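Local coordinates for protein L-amino acid deaminase (PDB 5I39) that binds flavin-adenine dinucleotide and, as a membrane-bound flavoprotein oxidoreductase, probably carries out the oxidative deamination of L-amino acids, at residues S359-Y364 with F403-F408; P89-L94 with D353-I358; I50-N55 with V382-T387; T232-V237 with D389-K394. All coordinates share one frame; numbering follows the deposited sequence. Where two conformers were deposited one is given.

Contact 1: residues S359-Y364 with F403-F408; sequences SEVKEY and FSLYRF
At the outer edge of the six-stranded sheet of the Rossmann-type FAD-binding fold, Ser-359 and the turn Val-361 to Tyr-364 receive Leu-405 and Tyr-406 of the C-terminal tail. Ser-359 holds its OG anti to the backbone N (chi1 -170°), where Leu-405 N donates to it over 2.9 Å in a nearly straight bond (167°). The same hydroxyl gives its proton to Glu-360 O, in the carbonyl plane and on a lone pair.

The phenol of Tyr-406 is gripped by two bonds. Lys-362 N donates to its OH at 2.8 Å, and the OH in turn donates to the syn lone pair of Glu-363 OE1, also at 2.8 Å, with the two side chains meeting tip to tip. Lys-362 lies over one ring face, CE 3.7 Å from the centroid of the Tyr-406 ring, while NZ at 4.3 Å from that centroid adds a cation-pi interaction. Leu-405 CB covers the opposite face toward the rim. An ST turn, Tyr-406 N to Ser-404 OG, shapes the tail here. Deeper in, Val-361 and Leu-405 both pack on Ile-369 of strand 367-371, and Phe-403 bonds through its backbone to Ile-358 of strand 357-360.

Contact 2: residues P89-L94 with D353-I358; sequences PDETFL and DENPII. With EDO (1,2-ethanediol), chain H.
Asn-355 meets the first turn of helix 90-103 with both ends of its carboxamide. Thr-92 CG2 lies 3.5 Å from Asn-355 OD1, and the same methyl touches Pro-356 CD at 3.6 Å. On the amide nitrogen side, Glu-91 CB packs 3.5 Å from Asn-355 ND2. The Glu-91 carboxylate is turned only 15° from the amide plane.

The direct contacts are van der Waals ones, carbon against the amide ends and against the proline ring, and two waters supply the hydrogen bonding between the segments. One accepts from Asn-355 ND2 at 2.9 Å and donates weakly to Glu-91 OE1. The second donates to Asn-355 OD1 at 3.0 Å and is also hydrogen-bonded to Thr-92 OG1, 2.8 Å away. Each end of the amide thus has a water bridge to the helix, the one at ND2 ending in a weak bond; the pair is consistent with a preferred amide rotation.

Behind Asn-355 stands an Asx turn, in which its backbone N donates to Asp-353 OD1 from above the carboxylate plane. Asp-353 OD2 in turn forms a salt bridge with Arg-407 of the C-terminal tail. A 1,2-ethanediol, probably from the crystallisation liquor, donates through O1 to Glu-354 O.

The side chain of Pro-356 lies about 4 Å from that of the FAD-binding Thr-373 and rests on Glu-379 of helix 376-392. Past it the chain enters strand 357-360, where Ile-357 pairs with Thr-371 of strand 367-371 and Ile-358 packs against helix 376-392.

Contact 3: residues I50-N55 with V382-T387; sequences IMTAIN and VSAELT
The carboxamide of Asn-55 turns one face to the helix carrying Glu-385, with Glu-385 CA on that side of its plane, 3.5 Å from Asn-55 ND2, and Glu-385 CB on the same side, out past ND2. The amide is turned 28° from the Glu-385 carboxylate, but the polar ends serve other partners: Asn-55 OD1 accepts from Arg-59, and Glu-385 OE1 forms a salt bridge with Arg-102.

Ala-384 sits at the centre of the crossing. Its CB presses onto the other helix, 3.4 Å from Met-51 O, and meets the CB of Met-51, a selenomethionine, at 3.8 Å. Helix 47-58 follows the glycine-rich turn of what appears to be a Rossmann-type GxGxxG motif, and the FAD-binding Leu-48 lies in its first turn. Segment 50-55 crosses segment 382-387 at -56°, the axes approaching to 8.1 Å. The small alanine allows this approach.

Thr-52 CG2, anti to the backbone N, meets Thr-387 CG2 at 3.8 Å, the side chains crossing at about a right angle. Each hydroxyl bonds within its own helix: Thr-52 OG1 to Leu-48 O, with a weak second bond to Asn-370 of strand 367-371, and Thr-387 OG1 to Ser-383 O, which receives Thr-387 N from the opposite face.

Contact 4: residues T232-V237 with D389-K394; sequences TSQVVV and DLLLGK
Leu-391 makes most of the apolar contact, reaching from the last turn of helix 376-392 to the start of strand 235-237. Its CG stands anti to the backbone N (chi1 179°), and the two methyls beyond it share the work. CD1 lies 4.0 Å from Gln-234 CB and 4.2 Å from Val-235 O, while CD2 is 4.3 Å from Val-236 CG2. Leu-392 adds a smaller contact, its side chain crossing that of Gln-234 at about a right angle, with CD2 set against the end of the glutamine chain.

The strand's backbone bonds run within the sheet: Gln-234 and Val-236 bond to Val-41 of strand 40-43, while Val-235 pairs with Val-368 of strand 367-371 on the other side. Just ahead of the strand, Gln-234 N donates to Thr-232 OG1 over 3.3 Å, an ST turn whose hydroxyl also bonds to Ala-38 O.

This is helix-on-sheet packing of a Rossmann-type fold: the leucine methyls meet carbon and backbone of the strand without a directional bond between the segments, so shape and burial of carbon, rather than polar pairing, hold the helix end against the strand.

The four contacts lie in or beside the Rossmann-type FAD-binding region, and helix 376-392 is common to contacts 3 and 4, whose centres lie 11 Å apart. Contacts 1 and 2 share strand 357-360, the edge strand of the six-stranded sheet that also holds strand 235-237 of contact 4; their centres are 15 Å apart, and Arg-407 joins Asp-353 between them. Contacts 2 and 4 are the most distant pair, about 21 Å between centres, yet Ile-358 touches Leu-390. Along the chain, contact 2 falls between the segments of contact 3 and ends before contact 1 begins. Helix 376-392 packs on helix 47-58, which carries the FAD-binding Leu-48, while the C-terminal tail returns to the edge strand.

Contact 1: residues S359-Y364 with F403-F408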
loop_
_atom_site.group_PDB
_atom_site.type_symbol
_atom_site.label_atom_id
_atom_site.label_comp_id
_atom_site.label_asym_id
_atom_site.label_seq_id
_atom_site.Cartn_x
_atom_site.Cartn_y
_atom_site.Cartn_z
ATOM N N SER A 359 3.022 3.824 -15.597
ATOM C CA SER A 359 3.452 3.919 -16.987
ATOM C C SER A 359 2.428 4.520 -17.922
ATOM O O SER A 359 1.226 4.350 -17.739
ATOM C CB SER A 359 3.790 2.511 -17.491
ATOM O OG SER A 359 4.426 2.533 -18.758
ATOM N N GLU A 360 2.934 5.187 -18.959
ATOM C CA GLU A 360 2.144 5.472 -20.143
ATOM C C GLU A 360 1.893 4.175 -20.904
ATOM O O GLU A 360 2.582 3.169 -20.711
ATOM C CB GLU A 360 2.869 6.450 -21.063
ATOM C CG GLU A 360 3.122 7.815 -20.453
ATOM C CD GLU A 360 3.756 8.780 -21.436
ATOM O OE1 GLU A 360 3.110 9.098 -22.456
ATOM O OE2 GLU A 360 4.898 9.220 -21.191
ATOM N N VAL A 361 0.902 4.231 -21.784
ATOM C CA VAL A 361 0.533 3.116 -22.644
ATOM C C VAL A 361 0.557 3.676 -24.061
ATOM O O VAL A 361 -0.316 4.457 -24.438
ATOM C CB VAL A 361 -0.856 2.553 -22.272
ATOM C CG1 VAL A 361 -1.259 1.413 -23.202
ATOM C CG2 VAL A 361 -0.859 2.070 -20.828
ATOM N N LYS A 362 1.564 3.286 -24.838
ATOM C CA LYS A 362 1.758 3.835 -26.191
ATOM C C LYS A 362 0.559 3.588 -27.119
ATOM O O LYS A 362 0.269 4.404 -27.987
ATOM C CB LYS A 362 3.067 3.330 -26.823
ATOM C CG LYS A 362 3.141 1.837 -27.125
ATOM C CD LYS A 362 4.485 1.430 -27.728
ATOM C CE LYS A 362 5.647 1.602 -26.758
ATOM N NZ LYS A 362 6.900 0.957 -27.241
ATOM N N GLU A 363 -0.151 2.485 -26.896
ATOM C CA GLU A 363 -1.335 2.131 -27.679
ATOM C C GLU A 363 -2.521 3.084 -27.444
ATOM O O GLU A 363 -3.397 3.209 -28.302
ATOM C CB GLU A 363 -1.763 0.689 -27.367
ATOM C CG GLU A 363 -0.750 -0.386 -27.772
ATOM C CD GLU A 363 0.333 -0.665 -26.734
ATOM O OE1 GLU A 363 0.471 0.093 -25.746
ATOM O OE2 GLU A 363 1.071 -1.653 -26.920
ATOM N N TYR A 364 -2.544 3.737 -26.281
ATOM C CA TYR A 364 -3.635 4.630 -25.883
ATOM C C TYR A 364 -3.107 5.930 -25.280
ATOM O O TYR A 364 -3.052 6.068 -24.057
ATOM C CB TYR A 364 -4.555 3.916 -24.886
ATOM C CG TYR A 364 -5.226 2.716 -25.500
ATOM C CD1 TYR A 364 -6.413 2.848 -26.220
ATOM C CD2 TYR A 364 -4.647 1.450 -25.407
ATOM C CE1 TYR A 364 -7.019 1.749 -26.805
ATOM C CE2 TYR A 364 -5.243 0.345 -25.997
ATOM C CZ TYR A 364 -6.429 0.501 -26.694
ATOM O OH TYR A 364 -7.031 -0.586 -27.282
ATOM N N PHE A 403 9.686 1.772 -13.850
ATOM C CA PHE A 403 8.262 1.468 -13.677
ATOM C C PHE A 403 7.516 1.328 -15.003
ATOM O O PHE A 403 6.308 1.104 -15.012
ATOM C CB PHE A 403 7.597 2.552 -12.827
ATOM C CG PHE A 403 8.405 2.955 -11.627
ATOM C CD1 PHE A 403 8.814 2.005 -10.702
ATOM C CD2 PHE A 403 8.761 4.284 -11.420
ATOM C CE1 PHE A 403 9.562 2.371 -9.595
ATOM C CE2 PHE A 403 9.507 4.656 -10.315
ATOM C CZ PHE A 403 9.908 3.700 -9.400
ATOM N N SER A 404 8.241 1.409 -16.115
ATOM C CA SER A 404 7.628 1.359 -17.435
ATOM C C SER A 404 7.027 -0.009 -17.731
ATOM O O SER A 404 7.587 -1.044 -17.364
ATOM C CB SER A 404 8.667 1.686 -18.509
ATOM O OG SER A 404 8.132 1.520 -19.812
ATOM N N LEU A 405 5.915 0.013 -18.456
ATOM C CA LEU A 405 5.265 -1.192 -18.951
ATOM C C LEU A 405 6.134 -1.933 -19.975
ATOM O O LEU A 405 5.968 -3.137 -20.173
ATOM C CB LEU A 405 3.924 -0.806 -19.582
ATOM C CG LEU A 405 3.043 -1.890 -20.200
ATOM C CD1 LEU A 405 2.687 -2.956 -19.177
ATOM C CD2 LEU A 405 1.788 -1.254 -20.773
ATOM N N TYR A 406 7.063 -1.216 -20.610
ATOM C CA TYR A 406 7.849 -1.736 -21.738
ATOM C C TYR A 406 9.279 -2.131 -21.372
ATOM O O TYR A 406 10.134 -2.266 -22.249
ATOM C CB TYR A 406 7.830 -0.700 -22.868
ATOM C CG TYR A 406 6.413 -0.297 -23.184
ATOM C CD1 TYR A 406 5.592 -1.128 -23.944
ATOM C CD2 TYR A 406 5.866 0.877 -22.665
ATOM C CE1 TYR A 406 4.276 -0.788 -24.207
ATOM C CE2 TYR A 406 4.550 1.225 -22.924
ATOM C CZ TYR A 406 3.760 0.390 -23.694
ATOM O OH TYR A 406 2.457 0.738 -23.950
ATOM N N ARG A 407 9.523 -2.355 -20.081
ATOM C CA ARG A 407 10.850 -2.726 -19.580
ATOM C C ARG A 407 11.151 -4.227 -19.618
ATOM O O ARG A 407 12.290 -4.624 -19.392
ATOM C CB ARG A 407 11.023 -2.224 -18.143
ATOM C CG ARG A 407 10.251 -2.990 -17.071
ATOM C CD ARG A 407 10.391 -2.269 -15.749
ATOM N NE ARG A 407 9.790 -2.959 -14.607
ATOM C CZ ARG A 407 8.599 -2.691 -14.063
ATOM N NH1 ARG A 407 7.789 -1.771 -14.580
ATOM N NH2 ARG A 407 8.197 -3.369 -12.989
ATOM N N PHE A 408 10.135 -5.048 -19.877
ATOM C CA PHE A 408 10.245 -6.504 -19.726
ATOM C C PHE A 408 10.746 -7.176 -21.004
ATOM O O PHE A 408 10.671 -6.619 -22.100
ATOM C CB PHE A 408 8.896 -7.090 -19.298
ATOM C CG PHE A 408 8.295 -6.403 -18.097
ATOM C CD1 PHE A 408 8.776 -6.663 -16.819
ATOM C CD2 PHE A 408 7.259 -5.484 -18.244
ATOM C CE1 PHE A 408 8.233 -6.023 -15.711
ATOM C CE2 PHE A 408 6.707 -4.847 -17.140
ATOM C CZ PHE A 408 7.194 -5.120 -15.872
ATOM O OXT PHE A 408 11.247 -8.299 -20.963
#

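Contact 2: residues P89-L94 with D353-I358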
loop_
_atom_site.group_PDB
_atom_site.type_symbol
_atom_site.label_atom_id
_atom_site.label_comp_id
_atom_site.label_asym_id
_atom_site.label_seq_id
_atom_site.Cartn_x
_atom_site.Cartn_y
_atom_site.Cartn_z
ATOM N N PRO A 89 15.503 -2.128 -3.398
ATOM C CA PRO A 89 16.537 -1.861 -4.392
ATOM C C PRO A 89 16.482 -0.414 -4.864
ATOM O O PRO A 89 15.519 0.307 -4.573
ATOM C CB PRO A 89 16.183 -2.824 -5.525
ATOM C CG PRO A 89 14.709 -2.954 -5.442
ATOM C CD PRO A 89 14.414 -2.944 -3.968
ATOM N N ASP A 90 17.499 0.007 -5.605
ATOM C CA ASP A 90 17.568 1.383 -6.084
ATOM C C ASP A 90 16.340 1.791 -6.905
ATOM O O ASP A 90 15.952 2.953 -6.897
ATOM C CB ASP A 90 18.842 1.607 -6.901
ATOM C CG ASP A 90 19.121 3.077 -7.149
ATOM O OD1 ASP A 90 19.159 3.843 -6.162
ATOM O OD2 ASP A 90 19.301 3.466 -8.323
ATOM N N GLU A 91 15.719 0.835 -7.588
ATOM C CA GLU A 91 14.549 1.130 -8.411
ATOM C C GLU A 91 13.388 1.709 -7.596
ATOM O O GLU A 91 12.696 2.607 -8.070
ATOM C CB GLU A 91 14.096 -0.122 -9.178
ATOM C CG GLU A 91 15.006 -0.521 -10.341
ATOM C CD GLU A 91 16.321 -1.182 -9.933
ATOM O OE1 GLU A 91 16.481 -1.584 -8.763
ATOM O OE2 GLU A 91 17.218 -1.310 -10.789
ATOM N N THR A 92 13.191 1.205 -6.378
ATOM C CA THR A 92 12.054 1.610 -5.547
ATOM C C THR A 92 12.429 2.289 -4.230
ATOM O O THR A 92 11.532 2.704 -3.491
ATOM C CB THR A 92 11.143 0.407 -5.249
ATOM O OG1 THR A 92 11.924 -0.635 -4.655
ATOM C CG2 THR A 92 10.480 -0.097 -6.530
ATOM N N PHE A 93 13.719 2.454 -3.934
ATOM C CA PHE A 93 14.085 3.029 -2.647
ATOM C C PHE A 93 13.461 4.411 -2.442
ATOM O O PHE A 93 12.801 4.650 -1.428
ATOM C CB PHE A 93 15.594 3.127 -2.439
ATOM C CG PHE A 93 15.937 3.826 -1.163
ATOM C CD1 PHE A 93 15.875 3.145 0.047
ATOM C CD2 PHE A 93 16.187 5.191 -1.150
ATOM C CE1 PHE A 93 16.125 3.800 1.240
ATOM C CE2 PHE A 93 16.431 5.854 0.041
ATOM C CZ PHE A 93 16.406 5.155 1.238
ATOM N N LEU A 94 13.676 5.325 -3.382
ATOM C CA LEU A 94 13.162 6.687 -3.209
ATOM C C LEU A 94 11.634 6.738 -3.211
ATOM O O LEU A 94 11.035 7.519 -2.487
ATOM C CB LEU A 94 13.758 7.648 -4.238
ATOM C CG LEU A 94 15.226 8.010 -3.994
ATOM C CD1 LEU A 94 15.747 8.829 -5.162
ATOM C CD2 LEU A 94 15.440 8.770 -2.687
ATOM N N ASP A 353 9.803 -8.426 -12.098
ATOM C CA ASP A 353 10.950 -7.906 -11.339
ATOM C C ASP A 353 10.574 -7.343 -9.955
ATOM O O ASP A 353 11.409 -6.720 -9.304
ATOM C CB ASP A 353 11.721 -6.870 -12.171
ATOM C CG ASP A 353 10.907 -5.630 -12.491
ATOM O OD1 ASP A 353 9.770 -5.477 -11.988
ATOM O OD2 ASP A 353 11.405 -4.791 -13.266
ATOM N N GLU A 354 9.312 -7.552 -9.554
ATOM C CA GLU A 354 8.780 -7.161 -8.234
ATOM C C GLU A 354 8.683 -5.646 -8.012
ATOM O O GLU A 354 8.484 -5.191 -6.884
ATOM C CB GLU A 354 9.566 -7.840 -7.098
ATOM C CG GLU A 354 9.581 -9.360 -7.210
ATOM C CD GLU A 354 10.428 -10.054 -6.155
ATOM O OE1 GLU A 354 11.128 -9.372 -5.375
ATOM O OE2 GLU A 354 10.393 -11.303 -6.115
ATOM N N ASN A 355 8.783 -4.863 -9.084
ATOM C CA ASN A 355 8.651 -3.409 -8.996
ATOM C C ASN A 355 7.334 -2.962 -9.635
ATOM O O ASN A 355 6.756 -3.698 -10.432
ATOM C CB ASN A 355 9.848 -2.722 -9.648
ATOM C CG ASN A 355 11.150 -3.033 -8.934
ATOM O OD1 ASN A 355 11.166 -3.278 -7.725
ATOM N ND2 ASN A 355 12.247 -3.033 -9.679
ATOM N N PRO A 356 6.846 -1.753 -9.287
ATOM C CA PRO A 356 5.548 -1.306 -9.796
ATOM C C PRO A 356 5.480 -1.103 -11.306
ATOM O O PRO A 356 6.513 -1.004 -11.977
ATOM C CB PRO A 356 5.346 0.044 -9.088
ATOM C CG PRO A 356 6.176 -0.039 -7.857
ATOM C CD PRO A 356 7.390 -0.798 -8.304
ATOM N N ILE A 357 4.253 -1.061 -11.816
ATOM C CA ILE A 357 3.991 -0.600 -13.180
ATOM C C ILE A 357 3.255 0.729 -13.059
ATOM O O ILE A 357 2.085 0.777 -12.673
ATOM C CB ILE A 357 3.222 -1.630 -14.029
ATOM C CG1 ILE A 357 4.059 -2.913 -14.156
ATOM C CG2 ILE A 357 2.931 -1.055 -15.411
ATOM C CD1 ILE A 357 3.352 -4.086 -14.809
ATOM N N ILE A 358 3.985 1.800 -13.359
ATOM C CA ILE A 358 3.486 3.171 -13.300
ATOM C C ILE A 358 3.930 3.746 -14.631
ATOM O O ILE A 358 5.103 4.076 -14.796
ATOM C CB ILE A 358 4.102 3.976 -12.135
ATOM C CG1 ILE A 358 3.880 3.268 -10.791
ATOM C CG2 ILE A 358 3.501 5.377 -12.097
ATOM C CD1 ILE A 358 4.846 3.711 -9.709
HETATM C C1 EDO H . 6.573 -6.642 -3.774
HETATM O O1 EDO H . 7.927 -6.264 -4.043
HETATM C C2 EDO H . 6.499 -8.002 -3.103
HETATM O O2 EDO H . 6.966 -9.026 -3.995
HETATM O O HOH W 1 14.877 -4.021 -8.838
HETATM O O HOH W 2 10.234 -2.894 -4.922
#

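Contact 3: residues I50-N55 with V382-T387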
loop_
_atom_site.group_PDB
_atom_site.type_symbol
_atom_site.label_atom_id
_atom_site.label_comp_id
_atom_site.label_asym_id
_atom_site.label_seq_id
_atom_site.Cartn_x
_atom_site.Cartn_y
_atom_site.Cartn_z
ATOM N N ILE A 50 -7.496 6.432 -5.583
ATOM C CA ILE A 50 -7.856 7.531 -4.690
ATOM C C ILE A 50 -6.741 8.575 -4.600
ATOM O O ILE A 50 -6.998 9.777 -4.738
ATOM C CB ILE A 50 -8.210 7.008 -3.283
ATOM C CG1 ILE A 50 -9.535 6.236 -3.321
ATOM C CG2 ILE A 50 -8.324 8.152 -2.278
ATOM C CD1 ILE A 50 -9.756 5.335 -2.126
HETATM N N MSE A 51 -5.509 8.126 -4.363
HETATM C CA MSE A 51 -4.390 9.057 -4.189
HETATM C C MSE A 51 -4.094 9.777 -5.486
HETATM O O MSE A 51 -3.796 10.976 -5.479
HETATM C CB MSE A 51 -3.155 8.341 -3.645
HETATM C CG MSE A 51 -3.369 7.786 -2.231
HETATM SE SE MSE A 51 -3.849 9.131 -0.890
HETATM C CE MSE A 51 -2.109 10.045 -0.892
ATOM N N THR A 52 -4.186 9.073 -6.614
ATOM C CA THR A 52 -3.988 9.718 -7.913
ATOM C C THR A 52 -5.069 10.774 -8.165
ATOM O O THR A 52 -4.760 11.872 -8.619
ATOM C CB THR A 52 -3.925 8.695 -9.060
ATOM O OG1 THR A 52 -2.914 7.721 -8.778
ATOM C CG2 THR A 52 -3.559 9.373 -10.363
ATOM N N ALA A 53 -6.320 10.442 -7.861
ATOM C CA ALA A 53 -7.427 11.392 -8.000
ATOM C C ALA A 53 -7.208 12.663 -7.182
ATOM O O ALA A 53 -7.409 13.768 -7.680
ATOM C CB ALA A 53 -8.739 10.734 -7.609
ATOM N N ILE A 54 -6.777 12.504 -5.935
ATOM C CA ILE A 54 -6.472 13.656 -5.086
ATOM C C ILE A 54 -5.404 14.545 -5.730
ATOM O O ILE A 54 -5.542 15.770 -5.774
ATOM C CB ILE A 54 -6.011 13.200 -3.687
ATOM C CG1 ILE A 54 -7.196 12.621 -2.904
ATOM C CG2 ILE A 54 -5.389 14.351 -2.901
ATOM C CD1 ILE A 54 -6.799 11.753 -1.728
ATOM N N ASN A 55 -4.338 13.918 -6.216
ATOM C CA ASN A 55 -3.251 14.651 -6.848
ATOM C C ASN A 55 -3.733 15.443 -8.072
ATOM O O ASN A 55 -3.355 16.598 -8.262
ATOM C CB ASN A 55 -2.136 13.677 -7.220
ATOM C CG ASN A 55 -0.859 14.377 -7.640
ATOM O OD1 ASN A 55 -0.736 14.822 -8.773
ATOM N ND2 ASN A 55 0.103 14.463 -6.729
ATOM N N VAL A 382 3.578 9.015 -3.681
ATOM C CA VAL A 382 4.537 9.325 -4.733
ATOM C C VAL A 382 4.107 8.725 -6.069
ATOM O O VAL A 382 4.210 9.394 -7.097
ATOM C CB VAL A 382 5.962 8.877 -4.353
ATOM C CG1 VAL A 382 6.957 9.310 -5.423
ATOM C CG2 VAL A 382 6.374 9.468 -3.013
ATOM N N SER A 383 3.633 7.480 -6.078
ATOM C CA SER A 383 3.160 6.905 -7.343
ATOM C C SER A 383 1.952 7.675 -7.882
ATOM O O SER A 383 1.793 7.775 -9.090
ATOM C CB SER A 383 2.896 5.405 -7.253
ATOM O OG SER A 383 1.864 5.111 -6.352
ATOM N N ALA A 384 1.138 8.259 -7.001
ATOM C CA ALA A 384 0.051 9.145 -7.435
ATOM C C ALA A 384 0.585 10.345 -8.212
ATOM O O ALA A 384 0.086 10.672 -9.291
ATOM C CB ALA A 384 -0.744 9.628 -6.237
ATOM N N GLU A 385 1.593 11.007 -7.653
ATOM C CA GLU A 385 2.205 12.151 -8.325
ATOM C C GLU A 385 2.831 11.748 -9.658
ATOM O O GLU A 385 2.643 12.433 -10.667
ATOM C CB GLU A 385 3.248 12.825 -7.445
ATOM C CG GLU A 385 3.833 14.075 -8.089
ATOM C CD GLU A 385 4.854 14.795 -7.241
ATOM O OE1 GLU A 385 5.140 14.346 -6.121
ATOM O OE2 GLU A 385 5.384 15.818 -7.713
ATOM N N LEU A 386 3.591 10.655 -9.653
ATOM C CA LEU A 386 4.234 10.180 -10.876
ATOM C C LEU A 386 3.211 9.826 -11.955
ATOM O O LEU A 386 3.414 10.146 -13.124
ATOM C CB LEU A 386 5.149 8.986 -10.595
ATOM C CG LEU A 386 5.907 8.439 -11.816
ATOM C CD1 LEU A 386 6.767 9.497 -12.506
ATOM C CD2 LEU A 386 6.756 7.256 -11.391
ATOM N N THR A 387 2.123 9.175 -11.559
ATOM C CA THR A 387 1.068 8.806 -12.498
ATOM C C THR A 387 0.481 10.049 -13.159
ATOM O O THR A 387 0.305 10.088 -14.377
ATOM C CB THR A 387 -0.031 8.009 -11.784
ATOM O OG1 THR A 387 0.523 6.787 -11.287
ATOM C CG2 THR A 387 -1.169 7.672 -12.721
#

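Contact 4: residues T232-V237 with D389-K394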
loop_
_atom_site.group_PDB
_atom_site.type_symbol
_atom_site.label_atom_id
_atom_site.label_comp_id
_atom_site.label_asym_id
_atom_site.label_seq_id
_atom_site.Cartn_x
_atom_site.Cartn_y
_atom_site.Cartn_z
ATOM N N THR A 232 -14.489 11.654 -21.592
ATOM C CA THR A 232 -13.172 12.069 -21.110
ATOM C C THR A 232 -12.138 11.712 -22.161
ATOM O O THR A 232 -12.394 10.863 -23.014
ATOM C CB THR A 232 -12.780 11.370 -19.782
ATOM O OG1 THR A 232 -11.622 12.006 -19.227
ATOM C CG2 THR A 232 -12.493 9.862 -19.975
ATOM N N SER A 233 -10.976 12.355 -22.087
ATOM C CA SER A 233 -9.823 11.975 -22.909
ATOM C C SER A 233 -8.619 11.531 -22.077
ATOM O O SER A 233 -7.549 11.279 -22.623
ATOM C CB SER A 233 -9.434 13.125 -23.840
ATOM O OG SER A 233 -8.932 14.228 -23.109
ATOM N N GLN A 234 -8.800 11.411 -20.758
ATOM C CA GLN A 234 -7.707 11.067 -19.844
ATOM C C GLN A 234 -8.171 10.002 -18.867
ATOM O O GLN A 234 -9.190 10.170 -18.202
ATOM C CB GLN A 234 -7.220 12.312 -19.103
ATOM C CG GLN A 234 -6.638 13.359 -20.041
ATOM C CD GLN A 234 -6.235 14.643 -19.342
ATOM O OE1 GLN A 234 -6.988 15.193 -18.534
ATOM N NE2 GLN A 234 -5.056 15.146 -19.671
ATOM N N VAL A 235 -7.416 8.907 -18.798
ATOM C CA VAL A 235 -7.813 7.731 -18.031
ATOM C C VAL A 235 -6.636 7.212 -17.213
ATOM O O VAL A 235 -5.524 7.082 -17.725
ATOM C CB VAL A 235 -8.349 6.606 -18.950
ATOM C CG1 VAL A 235 -8.771 5.384 -18.138
ATOM C CG2 VAL A 235 -9.526 7.107 -19.776
ATOM N N VAL A 236 -6.900 6.915 -15.940
ATOM C CA VAL A 236 -5.947 6.233 -15.071
ATOM C C VAL A 236 -6.506 4.850 -14.762
ATOM O O VAL A 236 -7.604 4.730 -14.222
ATOM C CB VAL A 236 -5.727 6.988 -13.748
ATOM C CG1 VAL A 236 -4.792 6.204 -12.828
ATOM C CG2 VAL A 236 -5.170 8.379 -14.014
ATOM N N VAL A 237 -5.742 3.817 -15.095
ATOM C CA VAL A 237 -6.109 2.448 -14.744
ATOM C C VAL A 237 -5.404 2.093 -13.438
ATOM O O VAL A 237 -4.181 1.939 -13.403
ATOM C CB VAL A 237 -5.765 1.458 -15.871
ATOM C CG1 VAL A 237 -6.077 0.025 -15.455
ATOM C CG2 VAL A 237 -6.554 1.827 -17.119
ATOM N N ASP A 389 1.972 13.002 -13.384
ATOM C CA ASP A 389 3.041 13.573 -14.213
ATOM C C ASP A 389 3.079 12.901 -15.585
ATOM O O ASP A 389 3.162 13.574 -16.615
ATOM C CB ASP A 389 4.420 13.406 -13.561
ATOM C CG ASP A 389 4.598 14.219 -12.286
ATOM O OD1 ASP A 389 3.826 15.167 -12.042
ATOM O OD2 ASP A 389 5.541 13.894 -11.535
ATOM N N LEU A 390 3.019 11.572 -15.595
ATOM C CA LEU A 390 3.041 10.819 -16.850
ATOM C C LEU A 390 1.813 11.102 -17.702
ATOM O O LEU A 390 1.927 11.296 -18.912
ATOM C CB LEU A 390 3.164 9.322 -16.585
ATOM C CG LEU A 390 4.494 8.852 -15.990
ATOM C CD1 LEU A 390 4.409 7.372 -15.659
ATOM C CD2 LEU A 390 5.661 9.112 -16.924
ATOM N N LEU A 391 0.643 11.152 -17.071
ATOM C CA LEU A 391 -0.596 11.462 -17.782
ATOM C C LEU A 391 -0.524 12.820 -18.475
ATOM O O LEU A 391 -0.945 12.966 -19.620
ATOM C CB LEU A 391 -1.778 11.449 -16.809
ATOM C CG LEU A 391 -3.165 11.769 -17.384
ATOM C CD1 LEU A 391 -3.604 10.715 -18.393
ATOM C CD2 LEU A 391 -4.180 11.904 -16.260
ATOM N N LEU A 392 0.021 13.801 -17.765
ATOM C CA LEU A 392 0.007 15.186 -18.214
ATOM C C LEU A 392 1.258 15.599 -18.990
ATOM O O LEU A 392 1.320 16.718 -19.497
ATOM C CB LEU A 392 -0.222 16.102 -17.007
ATOM C CG LEU A 392 -1.526 15.820 -16.240
ATOM C CD1 LEU A 392 -1.596 16.645 -14.966
ATOM C CD2 LEU A 392 -2.768 16.057 -17.090
ATOM N N GLY A 393 2.239 14.706 -19.108
ATOM C CA GLY A 393 3.484 15.019 -19.807
ATOM C C GLY A 393 4.404 15.978 -19.075
ATOM O O GLY A 393 5.231 16.637 -19.707
ATOM N N LYS A 394 4.267 16.046 -17.751
ATOM C CA LYS A 394 5.098 16.906 -16.914
ATOM C C LYS A 394 6.437 16.227 -16.670
ATOM O O LYS A 394 6.527 15.000 -16.672
ATOM C CB LYS A 394 4.400 17.164 -15.569
ATOM C CG LYS A 394 5.038 18.244 -14.705
ATOM C CD LYS A 394 4.338 18.379 -13.361
ATOM C CE LYS A 394 5.036 19.385 -12.461
ATOM N NZ LYS A 394 4.427 19.417 -11.104
#